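Local coordinates for alpha-galactosidase (Lactobacillus brevis, PDB 3MI6), which probably hydrolyses terminal, non-reducing alpha-D-galactose residues from alpha-galactosides such as galactose oligosaccharides, galactomannans and galactolipids, at residues M50-R55 / A71-E76; G369-R374 / T379-W384; L602-D607 / K621-Y626. All coordinates share one frame; numbering follows the deposited sequence.

Contact 1 (M50-R55 / A71-E76); sequences MSQEWR and ATIKAE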
loop_
_atom_site.group_PDB
_atom_site.type_symbol
_atom_site.label_atom_id
_atom_site.label_comp_id
_atom_site.label_asym_id
_atom_site.label_seq_id
_atom_site.Cartn_x
_atom_site.Cartn_y
_atom_site.Cartn_z
HETATM N N MSE D 50 -12.309 30.636 12.744
HETATM C CA MSE D 50 -11.247 31.619 12.573
HETATM C C MSE D 50 -10.349 31.763 13.796
HETATM O O MSE D 50 -9.558 32.707 13.886
HETATM C CB MSE D 50 -11.847 32.975 12.190
HETATM C CG MSE D 50 -12.262 33.059 10.735
HETATM SE SE MSE D 50 -10.726 32.796 9.530
HETATM C CE MSE D 50 -10.084 34.635 9.506
ATOM N N SER D 51 -10.460 30.825 14.728
ATOM C CA SER D 51 -9.675 30.880 15.950
ATOM C C SER D 51 -8.176 30.992 15.660
ATOM O O SER D 51 -7.685 30.475 14.657
ATOM C CB SER D 51 -9.957 29.657 16.818
ATOM O OG SER D 51 -11.348 29.488 17.013
ATOM N N GLN D 52 -7.452 31.662 16.550
ATOM C CA GLN D 52 -6.021 31.876 16.380
ATOM C C GLN D 52 -5.280 31.558 17.657
ATOM O O GLN D 52 -5.686 31.996 18.732
ATOM C CB GLN D 52 -5.744 33.331 16.004
ATOM C CG GLN D 52 -6.560 33.825 14.831
ATOM C CD GLN D 52 -5.968 35.065 14.205
ATOM O OE1 GLN D 52 -6.479 35.571 13.205
ATOM N NE2 GLN D 52 -4.877 35.559 14.783
ATOM N N GLU D 53 -4.190 30.806 17.545
ATOM C CA GLU D 53 -3.388 30.470 18.720
ATOM C C GLU D 53 -1.917 30.768 18.500
ATOM O O GLU D 53 -1.418 30.645 17.392
ATOM C CB GLU D 53 -3.565 28.996 19.101
ATOM C CG GLU D 53 -4.934 28.643 19.684
ATOM C CD GLU D 53 -5.092 27.159 19.984
ATOM O OE1 GLU D 53 -4.318 26.339 19.430
ATOM O OE2 GLU D 53 -6.003 26.822 20.772
ATOM N N TRP D 54 -1.219 31.152 19.561
ATOM C CA TRP D 54 0.214 31.387 19.473
ATOM C C TRP D 54 0.987 30.104 19.203
ATOM O O TRP D 54 0.865 29.130 19.949
ATOM C CB TRP D 54 0.739 32.028 20.754
ATOM C CG TRP D 54 2.250 31.994 20.893
ATOM C CD1 TRP D 54 3.002 30.985 21.429
ATOM C CD2 TRP D 54 3.176 33.021 20.512
ATOM N NE1 TRP D 54 4.334 31.318 21.401
ATOM C CE2 TRP D 54 4.469 32.561 20.844
ATOM C CE3 TRP D 54 3.040 34.281 19.923
ATOM C CZ2 TRP D 54 5.620 33.318 20.599
ATOM C CZ3 TRP D 54 4.185 35.035 19.685
ATOM C CH2 TRP D 54 5.457 34.549 20.022
ATOM N N ARG D 55 1.775 30.125 18.124
ATOM C CA ARG D 55 2.800 29.114 17.837
ATOM C C ARG D 55 4.190 29.773 17.878
ATOM O O ARG D 55 4.313 30.960 17.580
ATOM C CB ARG D 55 2.546 28.467 16.470
ATOM C CG ARG D 55 1.283 27.631 16.404
ATOM C CD ARG D 55 1.305 26.515 17.445
ATOM N NE ARG D 55 0.167 25.607 17.296
ATOM C CZ ARG D 55 -0.966 25.680 17.990
ATOM N NH1 ARG D 55 -1.141 26.618 18.908
ATOM N NH2 ARG D 55 -1.931 24.805 17.760
ATOM N N ALA D 71 1.733 32.607 9.166
ATOM C CA ALA D 71 2.117 31.196 8.970
ATOM C C ALA D 71 1.014 30.186 9.320
ATOM O O ALA D 71 0.976 29.083 8.771
ATOM C CB ALA D 71 3.393 30.868 9.755
ATOM N N THR D 72 0.132 30.563 10.241
ATOM C CA THR D 72 -0.979 29.703 10.622
ATOM C C THR D 72 -2.329 30.236 10.132
ATOM O O THR D 72 -3.378 29.780 10.592
ATOM C CB THR D 72 -1.071 29.526 12.147
ATOM O OG1 THR D 72 -1.587 30.727 12.729
ATOM C CG2 THR D 72 0.291 29.197 12.754
ATOM N N ILE D 73 -2.308 31.194 9.206
ATOM C CA ILE D 73 -3.542 31.764 8.678
ATOM C C ILE D 73 -3.799 31.419 7.216
ATOM O O ILE D 73 -3.024 31.795 6.344
ATOM C CB ILE D 73 -3.562 33.301 8.803
ATOM C CG1 ILE D 73 -3.660 33.735 10.271
ATOM C CG2 ILE D 73 -4.721 33.876 8.006
ATOM C CD1 ILE D 73 -3.727 35.237 10.448
ATOM N N LYS D 74 -4.892 30.713 6.954
ATOM C CA LYS D 74 -5.321 30.444 5.591
ATOM C C LYS D 74 -5.616 31.729 4.805
ATOM O O LYS D 74 -6.440 32.548 5.197
ATOM C CB LYS D 74 -6.560 29.566 5.587
ATOM C CG LYS D 74 -6.324 28.114 5.931
ATOM C CD LYS D 74 -7.611 27.521 6.478
ATOM C CE LYS D 74 -7.894 28.170 7.813
ATOM N NZ LYS D 74 -9.255 27.916 8.287
ATOM N N ALA D 75 -4.948 31.893 3.673
ATOM C CA ALA D 75 -5.089 33.109 2.899
ATOM C C ALA D 75 -5.819 32.867 1.605
ATOM O O ALA D 75 -5.956 31.732 1.142
ATOM C CB ALA D 75 -3.743 33.696 2.613
ATOM N N GLU D 76 -6.259 33.958 1.007
ATOM C CA GLU D 76 -7.031 33.900 -0.218
ATOM C C GLU D 76 -6.168 34.298 -1.415
ATOM O O GLU D 76 -6.407 33.877 -2.536
ATOM C CB GLU D 76 -8.235 34.825 -0.093
ATOM C CG GLU D 76 -9.229 34.692 -1.207
ATOM C CD GLU D 76 -10.030 33.401 -1.133
ATOM O OE1 GLU D 76 -9.830 32.613 -0.175
ATOM O OE2 GLU D 76 -10.870 33.188 -2.037
HETATM O O HOH W 1 -0.834 32.040 14.891
#

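Contact 2 (G369-R374 / T379-W384); sequences GWFGHR and TSLGDW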
loop_
_atom_site.group_PDB
_atom_site.type_symbol
_atom_site.label_atom_id
_atom_site.label_comp_id
_atom_site.label_asym_id
_atom_site.label_seq_id
_atom_site.Cartn_x
_atom_site.Cartn_y
_atom_site.Cartn_z
ATOM N N GLY D 369 0.194 19.281 -46.737
ATOM C CA GLY D 369 0.788 19.082 -48.046
ATOM C C GLY D 369 0.229 19.906 -49.193
ATOM O O GLY D 369 0.769 19.878 -50.291
ATOM N N TRP D 370 -0.836 20.654 -48.955
ATOM C CA TRP D 370 -1.519 21.332 -50.051
ATOM C C TRP D 370 -0.890 22.669 -50.459
ATOM O O TRP D 370 -1.173 23.201 -51.538
ATOM C CB TRP D 370 -2.992 21.541 -49.698
ATOM C CG TRP D 370 -3.191 22.395 -48.497
ATOM C CD1 TRP D 370 -3.268 21.976 -47.211
ATOM C CD2 TRP D 370 -3.328 23.812 -48.469
ATOM N NE1 TRP D 370 -3.449 23.042 -46.376
ATOM C CE2 TRP D 370 -3.489 24.186 -47.125
ATOM C CE3 TRP D 370 -3.330 24.801 -49.447
ATOM C CZ2 TRP D 370 -3.655 25.513 -46.730
ATOM C CZ3 TRP D 370 -3.493 26.117 -49.059
ATOM C CH2 TRP D 370 -3.657 26.462 -47.711
ATOM N N PHE D 371 -0.036 23.206 -49.597
ATOM C CA PHE D 371 0.494 24.552 -49.778
ATOM C C PHE D 371 1.948 24.563 -50.282
ATOM O O PHE D 371 2.655 23.556 -50.184
ATOM C CB PHE D 371 0.384 25.299 -48.453
ATOM C CG PHE D 371 0.990 24.556 -47.295
ATOM C CD1 PHE D 371 2.172 24.985 -46.718
ATOM C CD2 PHE D 371 0.391 23.408 -46.796
ATOM C CE1 PHE D 371 2.735 24.297 -45.651
ATOM C CE2 PHE D 371 0.956 22.714 -45.736
ATOM C CZ PHE D 371 2.124 23.167 -45.161
ATOM N N GLY D 372 2.387 25.699 -50.824
ATOM C CA GLY D 372 3.777 25.883 -51.219
ATOM C C GLY D 372 4.387 24.768 -52.054
ATOM O O GLY D 372 4.054 24.598 -53.220
ATOM N N HIS D 373 5.312 24.024 -51.466
ATOM C CA HIS D 373 5.834 22.820 -52.101
ATOM C C HIS D 373 5.992 21.670 -51.094
ATOM O O HIS D 373 6.953 20.901 -51.150
ATOM C CB HIS D 373 7.127 23.094 -52.902
ATOM C CG HIS D 373 8.080 24.061 -52.254
ATOM N ND1 HIS D 373 7.785 25.398 -52.071
ATOM C CD2 HIS D 373 9.343 23.892 -51.793
ATOM C CE1 HIS D 373 8.811 26.001 -51.495
ATOM N NE2 HIS D 373 9.771 25.111 -51.321
ATOM N N ARG D 374 5.023 21.555 -50.186
ATOM C CA ARG D 374 5.057 20.549 -49.128
ATOM C C ARG D 374 5.038 19.124 -49.650
ATOM O O ARG D 374 3.988 18.497 -49.708
ATOM C CB ARG D 374 3.885 20.731 -48.163
ATOM C CG ARG D 374 4.031 21.887 -47.209
ATOM C CD ARG D 374 5.077 21.615 -46.128
ATOM N NE ARG D 374 4.583 20.830 -45.003
ATOM C CZ ARG D 374 5.161 20.788 -43.803
ATOM N NH1 ARG D 374 6.257 21.493 -43.551
ATOM N NH2 ARG D 374 4.634 20.046 -42.839
ATOM N N THR D 379 9.786 22.170 -45.561
ATOM C CA THR D 379 9.746 23.240 -46.563
ATOM C C THR D 379 8.345 23.808 -46.713
ATOM O O THR D 379 7.381 23.078 -46.566
ATOM C CB THR D 379 10.153 22.734 -47.986
ATOM O OG1 THR D 379 9.009 22.759 -48.845
ATOM C CG2 THR D 379 10.707 21.301 -47.955
ATOM N N SER D 380 8.235 25.104 -46.993
ATOM C CA SER D 380 6.949 25.744 -47.345
ATOM C C SER D 380 6.031 26.085 -46.187
ATOM O O SER D 380 4.972 26.676 -46.384
ATOM C CB SER D 380 6.045 24.829 -48.185
ATOM O OG SER D 380 6.753 24.192 -49.231
ATOM N N LEU D 381 6.422 25.695 -44.981
ATOM C CA LEU D 381 5.705 26.121 -43.792
ATOM C C LEU D 381 5.733 27.632 -43.678
ATOM O O LEU D 381 6.713 28.201 -43.245
ATOM C CB LEU D 381 6.301 25.476 -42.543
ATOM C CG LEU D 381 5.306 24.699 -41.672
ATOM C CD1 LEU D 381 4.307 23.908 -42.512
ATOM C CD2 LEU D 381 6.042 23.782 -40.719
ATOM N N GLY D 382 4.645 28.274 -44.077
ATOM C CA GLY D 382 4.535 29.720 -44.038
ATOM C C GLY D 382 3.904 30.231 -45.320
ATOM O O GLY D 382 3.479 31.377 -45.406
ATOM N N ASP D 383 3.846 29.360 -46.321
ATOM C CA ASP D 383 3.318 29.707 -47.633
ATOM C C ASP D 383 1.886 29.216 -47.807
ATOM O O ASP D 383 1.618 28.271 -48.553
ATOM C CB ASP D 383 4.199 29.107 -48.725
ATOM C CG ASP D 383 5.565 29.743 -48.782
ATOM O OD1 ASP D 383 5.729 30.844 -48.219
ATOM O OD2 ASP D 383 6.467 29.139 -49.398
ATOM N N TRP D 384 0.966 29.878 -47.125
ATOM C CA TRP D 384 -0.421 29.438 -47.080
ATOM C C TRP D 384 -1.202 29.784 -48.350
ATOM O O TRP D 384 -2.219 30.486 -48.322
ATOM C CB TRP D 384 -1.091 29.969 -45.810
ATOM C CG TRP D 384 -0.297 29.586 -44.588
ATOM C CD1 TRP D 384 0.348 30.427 -43.726
ATOM C CD2 TRP D 384 -0.030 28.255 -44.124
ATOM N NE1 TRP D 384 0.980 29.704 -42.745
ATOM C CE2 TRP D 384 0.765 28.368 -42.966
ATOM C CE3 TRP D 384 -0.397 26.980 -44.570
ATOM C CZ2 TRP D 384 1.202 27.256 -42.244
ATOM C CZ3 TRP D 384 0.035 25.873 -43.852
ATOM C CH2 TRP D 384 0.826 26.018 -42.698
#

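Contact 3 (L602-D607 / K621-Y626); sequences LGYELD and KQVAFY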
loop_
_atom_site.group_PDB
_atom_site.type_symbol
_atom_site.label_atom_id
_atom_site.label_comp_id
_atom_site.label_asym_id
_atom_site.label_seq_id
_atom_site.Cartn_x
_atom_site.Cartn_y
_atom_site.Cartn_z
ATOM N N LEU D 602 -16.338 10.958 -33.962
ATOM C CA LEU D 602 -15.900 9.923 -34.900
ATOM C C LEU D 602 -15.394 10.494 -36.216
ATOM O O LEU D 602 -15.924 11.478 -36.727
ATOM C CB LEU D 602 -17.032 8.907 -35.159
ATOM C CG LEU D 602 -16.691 7.734 -36.078
ATOM C CD1 LEU D 602 -15.604 6.888 -35.459
ATOM C CD2 LEU D 602 -17.922 6.887 -36.394
ATOM N N GLY D 603 -14.355 9.865 -36.749
ATOM C CA GLY D 603 -13.676 10.331 -37.942
ATOM C C GLY D 603 -12.877 9.175 -38.497
ATOM O O GLY D 603 -12.634 8.205 -37.788
ATOM N N TYR D 604 -12.501 9.249 -39.764
ATOM C CA TYR D 604 -11.750 8.170 -40.390
ATOM C C TYR D 604 -10.486 8.704 -41.000
ATOM O O TYR D 604 -10.496 9.758 -41.617
ATOM C CB TYR D 604 -12.596 7.418 -41.426
ATOM C CG TYR D 604 -13.657 6.594 -40.772
ATOM C CD1 TYR D 604 -13.471 5.236 -40.555
ATOM C CD2 TYR D 604 -14.824 7.182 -40.317
ATOM C CE1 TYR D 604 -14.445 4.466 -39.911
ATOM C CE2 TYR D 604 -15.799 6.436 -39.677
ATOM C CZ TYR D 604 -15.605 5.077 -39.478
ATOM O OH TYR D 604 -16.570 4.345 -38.847
ATOM N N GLU D 605 -9.394 7.979 -40.814
ATOM C CA GLU D 605 -8.086 8.457 -41.238
ATOM C C GLU D 605 -7.337 7.332 -41.931
ATOM O O GLU D 605 -6.160 7.092 -41.656
ATOM C CB GLU D 605 -7.297 8.978 -40.029
ATOM C CG GLU D 605 -6.149 9.918 -40.400
ATOM C CD GLU D 605 -5.619 10.723 -39.210
ATOM O OE1 GLU D 605 -6.419 11.117 -38.329
ATOM O OE2 GLU D 605 -4.398 10.974 -39.165
ATOM N N LEU D 606 -8.039 6.626 -42.815
ATOM C CA LEU D 606 -7.437 5.522 -43.549
ATOM C C LEU D 606 -7.802 5.528 -45.026
ATOM O O LEU D 606 -8.813 6.099 -45.424
ATOM C CB LEU D 606 -7.764 4.171 -42.905
ATOM C CG LEU D 606 -9.078 3.399 -43.015
ATOM C CD1 LEU D 606 -8.991 2.252 -42.038
ATOM C CD2 LEU D 606 -10.260 4.242 -42.688
ATOM N N ASP D 607 -6.951 4.909 -45.839
ATOM C CA ASP D 607 -7.171 4.874 -47.270
ATOM C C ASP D 607 -8.275 3.886 -47.595
ATOM O O ASP D 607 -8.005 2.716 -47.854
ATOM C CB ASP D 607 -5.894 4.470 -47.988
ATOM C CG ASP D 607 -5.973 4.718 -49.467
ATOM O OD1 ASP D 607 -7.073 5.079 -49.933
ATOM O OD2 ASP D 607 -4.942 4.575 -50.158
ATOM N N LYS D 621 -21.548 0.626 -41.852
ATOM C CA LYS D 621 -22.479 0.320 -40.774
ATOM C C LYS D 621 -22.097 1.037 -39.491
ATOM O O LYS D 621 -22.974 1.512 -38.763
ATOM C CB LYS D 621 -22.639 -1.191 -40.561
ATOM C CG LYS D 621 -23.270 -1.903 -41.746
ATOM C CD LYS D 621 -23.685 -3.327 -41.413
ATOM C CE LYS D 621 -24.391 -3.966 -42.607
ATOM N NZ LYS D 621 -24.932 -5.323 -42.302
ATOM N N GLN D 622 -20.795 1.128 -39.224
ATOM C CA GLN D 622 -20.308 1.947 -38.118
ATOM C C GLN D 622 -20.839 3.385 -38.217
ATOM O O GLN D 622 -21.277 3.967 -37.217
ATOM C CB GLN D 622 -18.782 1.954 -38.066
ATOM C CG GLN D 622 -18.153 0.603 -37.820
ATOM C CD GLN D 622 -16.663 0.705 -37.551
ATOM O OE1 GLN D 622 -16.046 1.709 -37.872
ATOM N NE2 GLN D 622 -16.079 -0.331 -36.950
ATOM N N VAL D 623 -20.816 3.941 -39.425
ATOM C CA VAL D 623 -21.271 5.305 -39.665
ATOM C C VAL D 623 -22.783 5.487 -39.465
ATOM O O VAL D 623 -23.219 6.473 -38.859
ATOM C CB VAL D 623 -20.832 5.792 -41.067
ATOM C CG1 VAL D 623 -21.403 7.189 -41.373
ATOM C CG2 VAL D 623 -19.316 5.802 -41.164
ATOM N N ALA D 624 -23.581 4.537 -39.960
ATOM C CA ALA D 624 -25.034 4.568 -39.753
ATOM C C ALA D 624 -25.346 4.394 -38.275
ATOM O O ALA D 624 -26.225 5.053 -37.724
ATOM C CB ALA D 624 -25.702 3.490 -40.550
ATOM N N PHE D 625 -24.605 3.506 -37.633
ATOM C CA PHE D 625 -24.778 3.296 -36.212
ATOM C C PHE D 625 -24.436 4.562 -35.444
ATOM O O PHE D 625 -25.196 5.001 -34.579
ATOM C CB PHE D 625 -23.897 2.149 -35.718
ATOM C CG PHE D 625 -24.007 1.906 -34.245
ATOM C CD1 PHE D 625 -25.175 1.402 -33.702
ATOM C CD2 PHE D 625 -22.950 2.175 -33.404
ATOM C CE1 PHE D 625 -25.285 1.175 -32.356
ATOM C CE2 PHE D 625 -23.053 1.941 -32.045
ATOM C CZ PHE D 625 -24.214 1.443 -31.528
ATOM N N TYR D 626 -23.279 5.143 -35.752
ATOM C CA TYR D 626 -22.828 6.314 -35.027
ATOM C C TYR D 626 -23.789 7.473 -35.209
ATOM O O TYR D 626 -24.100 8.184 -34.243
ATOM C CB TYR D 626 -21.435 6.721 -35.469
ATOM C CG TYR D 626 -20.891 7.912 -34.719
ATOM C CD1 TYR D 626 -20.385 7.771 -33.432
ATOM C CD2 TYR D 626 -20.869 9.181 -35.299
ATOM C CE1 TYR D 626 -19.876 8.865 -32.737
ATOM C CE2 TYR D 626 -20.367 10.280 -34.615
ATOM C CZ TYR D 626 -19.867 10.117 -33.339
ATOM O OH TYR D 626 -19.353 11.193 -32.662
#

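Contact 1 (M50-R55 / A71-E76)
T72 opens the contact by laying its methyl beside the aliphatic part of R55, with T72 CG2 4.1 Å from R55 CG and the two side chains crossing at about a right angle. A chi1 of 74° puts this methyl opposite the carbonyl carbon and turns OG1 to a separate partner: water 1 lies 2.6 Å from T72 OG1 and gives a hydrogen bond to E53 O at 2.9 Å. No direct hydrogen bond joins the segments; the water links them, and Y679 OH of the second subunit, bonded to both T72 OG1 and E53 N, makes a second bridge. Past the T72 methyl, R55 points NH1 and NH2 at the single oxygen OE1 of E53, 3.2 Å from NH1 and in the guanidinium plane, a salt bridge within segment 50-55. T716 of the second subunit bonds to both R55 NH2 and E53 OE1. At I73 only van der Waals contact remains: the terminal CD1 lies 3.9 Å from Q52 OE1, the two side chains meeting at a slant. Beyond I73 the segment turns to strand 31-36, K74 pairing through its backbone with Q33. With only 176 Å² buried and no helix or strand in either segment, this is a water-bridged meeting of two parts of one long loop, between strands 31-36 and 90-93 of the N-terminal domain, at a subunit interface.

Contact 2 (G369-R374 / T379-W384)
F371 and W384 lie side by side and point the same way, yet their rings are tilted by 35°, too oblique for a stack, with the F371 and W384 six-membered ring centroids 4.5 Å apart. F371 CG sits between its backbone N and carbonyl carbon, chi1 52°, which turns the ring in toward W384 and S380. W384 CZ3 stands over the centre of one F371 face, and R374 CG covers the opposite face nearer the rim. Round the edge of the same ring come S380 O, 3.3 Å from F371 CD1, and L381 CD1, 3.5 Å from F371 CZ. W370 crosses W384 at about a right angle, its CZ2 4.2 Å from W384 CE3, while its NE1 bonds to W412 O. L381 CD1 also lies over one face of the R374 guanidinium, whose NH2 forms a salt bridge with D368. A second cluster centres on S380, whose OG sits over the middle of the H373 ring. It accepts from H373 N at 2.7 Å, with an N-H...O angle of 154°, and shares a second bond with T379 OG1 at 2.7 Å. G372 has a positive phi, and a CB there would run into S380 CB, so glycine lets the two backbones meet closely. The chemistry thus divides: a buried serine hydroxyl with two bonds ties the backbone of 369-374 to segment 379-384, and the packing of F371 and L381 against R374 probably limits its movement and so helps hold the salt bridge to D368, a predicted substrate-binding residue.

Contact 3 (L602-D607 / K621-Y626)
The Y626 ring takes L602 on one face: L602 CB stands over the ring centre, 3.5 Å from the Y626 centroid in a CH-pi contact, and L602 CD2 reaches back to Y626 CG at 3.6 Å. Y604 is approached differently. Q622 OE1 lies at its edge, in the ring plane, L606 CD2 is also at the edge, and V623 CG2 comes in obliquely, 3.9 Å from Y604 CE2. At that edge Y604 OH donates to Q622 OE1 at 2.9 Å, meeting a lone pair in the carbonyl plane although the ring and amide planes are not coplanar. Q622 NE2 is bonded to L590 O, which fixes which way the amide faces. For Y626, a chi1 of -178° sets CG opposite the backbone N and carries the ring under L602 CB, while L602 N donates to Y626 OH at 3.3 Å and 169°. This buried hydroxyl is also bonded to G600 O and Q634 NE2. Replacing Y626 with an alanine is likely to strip the cover from L602 CB and leave L602 N, G600 O and Q634 NE2 without their shared hydroxyl. Strand 602-604 and helix 621-626 run nearly antiparallel, their directions 160° apart and axes 10.4 Å at closest approach. Such packing of a strand against the helix that follows it is the beta-alpha unit of a TIM barrel, here the eighth and last, with strand 601-604 closing the ring beside strand 333-335.

Overall arrangement
The three contacts follow one another in series along the chain; none nests in or crosses another. Contact 1 closes a 15-residue loop in the N-terminal domain, joining two parts of the long connection between strands 31-36 and 90-93. It lies on the other side of the chain's centre from the remaining two, about 60 Å from contact 2 and about 58 Å from contact 3 between centres. Contact 2 closes the shortest loop, four residues, between barrel strand 363-366 and helix 394-404, next to predicted substrate-binding residues. Contact 3 spans 13 residues, eight of them helical, and joins the last barrel strand to helix 613-628. Contacts 2 and 3 share the TIM-barrel domain, with nearest atoms about 12 Å apart, yet do not touch.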